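Local coordinates for lipase (Rhizopus chinensis, PDB 6A0W), which probably hydrolyses the ester bonds of triacylglycerols, as a fungal class 3 lipase of the alpha/beta-hydrolase clan, at residues Pro61-Asp66 with Gly77-Thr82. Sequence-based numbering, arbitrary orientation.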
loop_
_atom_site.group_PDB
_atom_site.type_symbol
_atom_site.label_atom_id
_atom_site.label_comp_id
_atom_site.label_asym_id
_atom_site.label_seq_id
_atom_site.Cartn_x
_atom_site.Cartn_y
_atom_site.Cartn_z
ATOM N N PRO A 61 -14.652 -4.697 12.230
ATOM C CA PRO A 61 -16.019 -4.678 11.654
ATOM C C PRO A 61 -17.012 -3.768 12.403
ATOM O O PRO A 61 -18.194 -3.758 12.090
ATOM C CB PRO A 61 -16.457 -6.145 11.755
ATOM C CG PRO A 61 -15.719 -6.669 12.944
ATOM C CD PRO A 61 -14.400 -5.927 13.008
ATOM N N GLY A 62 -16.521 -2.919 13.298
ATOM C CA GLY A 62 -17.401 -2.073 14.096
ATOM C C GLY A 62 -18.253 -1.118 13.276
ATOM O O GLY A 62 -19.295 -0.626 13.742
ATOM N N THR A 63 -17.754 -0.738 12.108
ATOM C CA THR A 63 -18.497 0.124 11.199
ATOM C C THR A 63 -18.790 1.473 11.781
ATOM O O THR A 63 -19.820 2.075 11.481
ATOM C CB THR A 63 -19.840 -0.504 10.780
ATOM O OG1 THR A 63 -19.606 -1.858 10.367
ATOM C CG2 THR A 63 -20.429 0.248 9.592
ATOM N N LYS A 64 -17.841 1.997 12.545
ATOM C CA LYS A 64 -17.912 3.376 12.993
ATOM C C LYS A 64 -16.665 4.124 12.534
ATOM O O LYS A 64 -15.621 3.512 12.292
ATOM C CB LYS A 64 -18.033 3.403 14.523
ATOM C CG LYS A 64 -19.267 2.679 15.087
ATOM C CD LYS A 64 -19.520 2.985 16.565
ATOM C CE LYS A 64 -18.315 2.723 17.468
ATOM N NZ LYS A 64 -17.917 1.287 17.461
ATOM N N TRP A 65 -16.780 5.439 12.403
ATOM C CA TRP A 65 -15.641 6.261 12.027
ATOM C C TRP A 65 -15.356 7.263 13.150
ATOM O O TRP A 65 -15.548 8.447 12.967
ATOM C CB TRP A 65 -15.900 6.975 10.696
ATOM C CG TRP A 65 -14.676 7.639 10.101
ATOM C CD1 TRP A 65 -14.439 8.979 9.982
ATOM C CD2 TRP A 65 -13.543 6.983 9.522
ATOM N NE1 TRP A 65 -13.216 9.201 9.352
ATOM C CE2 TRP A 65 -12.635 7.983 9.113
ATOM C CE3 TRP A 65 -13.239 5.650 9.262
ATOM C CZ2 TRP A 65 -11.466 7.686 8.479
ATOM C CZ3 TRP A 65 -12.061 5.354 8.628
ATOM C CH2 TRP A 65 -11.157 6.357 8.301
ATOM N N ASP A 66 -14.838 6.779 14.279
ATOM C CA ASP A 66 -14.581 7.642 15.447
ATOM C C ASP A 66 -13.220 7.363 16.068
ATOM O O ASP A 66 -12.907 7.869 17.124
ATOM C CB ASP A 66 -15.700 7.527 16.502
ATOM C CG ASP A 66 -15.943 6.095 16.960
ATOM O OD1 ASP A 66 -15.032 5.251 16.865
ATOM O OD2 ASP A 66 -17.080 5.779 17.356
ATOM N N GLY A 77 -15.459 12.149 7.644
ATOM C CA GLY A 77 -15.635 10.866 6.977
ATOM C C GLY A 77 -16.977 10.204 7.257
ATOM O O GLY A 77 -17.442 10.197 8.388
ATOM N N LYS A 78 -17.528 9.559 6.230
ATOM C CA LYS A 78 -18.695 8.667 6.320
ATOM C C LYS A 78 -18.382 7.294 5.749
ATOM O O LYS A 78 -18.044 7.135 4.563
ATOM C CB LYS A 78 -19.870 9.226 5.505
ATOM C CG LYS A 78 -20.939 9.936 6.308
ATOM C CD LYS A 78 -20.810 11.455 6.240
ATOM C CE LYS A 78 -21.877 12.071 5.342
ATOM N NZ LYS A 78 -21.381 13.317 4.689
ATOM N N LEU A 79 -18.504 6.282 6.581
ATOM C CA LEU A 79 -18.282 4.919 6.156
ATOM C C LEU A 79 -19.453 4.514 5.274
ATOM O O LEU A 79 -20.584 4.623 5.683
ATOM C CB LEU A 79 -18.241 3.979 7.353
ATOM C CG LEU A 79 -16.844 3.787 7.923
ATOM C CD1 LEU A 79 -17.003 3.001 9.224
ATOM C CD2 LEU A 79 -15.907 3.088 6.928
ATOM N N ILE A 80 -19.168 3.994 4.097
ATOM C CA ILE A 80 -20.215 3.546 3.190
ATOM C C ILE A 80 -20.370 2.047 3.315
ATOM O O ILE A 80 -21.478 1.563 3.377
ATOM C CB ILE A 80 -19.879 3.925 1.728
ATOM C CG1 ILE A 80 -19.544 5.415 1.631
ATOM C CG2 ILE A 80 -21.037 3.592 0.786
ATOM C CD1 ILE A 80 -20.610 6.324 2.208
ATOM N N LYS A 81 -19.276 1.325 3.539
ATOM C CA LYS A 81 -19.338 -0.119 3.559
ATOM C C LYS A 81 -18.064 -0.628 4.175
ATOM O O LYS A 81 -17.013 -0.098 3.872
ATOM C CB LYS A 81 -19.406 -0.625 2.115
ATOM C CG LYS A 81 -19.493 -2.144 1.955
ATOM C CD LYS A 81 -20.949 -2.556 1.873
ATOM C CE LYS A 81 -21.153 -4.062 1.846
ATOM N NZ LYS A 81 -20.592 -4.723 0.639
ATOM N N THR A 82 -18.141 -1.709 4.943
ATOM C CA THR A 82 -16.952 -2.461 5.374
ATOM C C THR A 82 -17.105 -3.900 4.938
ATOM O O THR A 82 -18.198 -4.285 4.577
ATOM C CB THR A 82 -16.757 -2.413 6.897
ATOM O OG1 THR A 82 -17.797 -3.136 7.529
ATOM C CG2 THR A 82 -16.816 -0.972 7.406
#
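Leu79 makes the closest approach between the two segments, and it does so with one methyl: Leu79 CD1 stands 3.4 Å from Lys64 O and 3.5 Å from Thr63 C, so its nearest partners are backbone atoms. A chi1 of -91° sets CG beside the backbone N and roughly anti to the carbonyl carbon, and the extended second torsion, with CD1 anti to CA, carries that methyl to the loop. Trp65 flanks the same leucine, its CE3 lying 4.3 Å from Leu79 CG in an oblique apolar approach. The pyrrole side of the indole meets Gly77 instead, with Trp65 CD1 3.6 Å from Gly77 O and Trp65 NE1 3.8 Å from Gly77 CA. At the other end Thr63 and Thr82 cross obliquely, their OG1 atoms 3.6 Å apart, too far for a hydrogen bond. Thr63 OG1 donates to Pro61 O at 2.9 Å, 51° out of the carbonyl plane, which ties the hydroxyl to its own loop. The indole is positioned by NE1 donating to Val74 O and by the ring of Phe93, inclined at about 65°. Behind Leu79, Phe93 and Leu95 belong to strand 90-97, whose Ile94 pairs with both Ile80 and Lys81 in a classic beta bulge. The loop between helices 38-53 and 68-73 thus packs at the surface against edge strand 78-85 of the alpha/beta-hydrolase fold's central mixed sheet, while Ile80 and Lys81 touch helix 137-160.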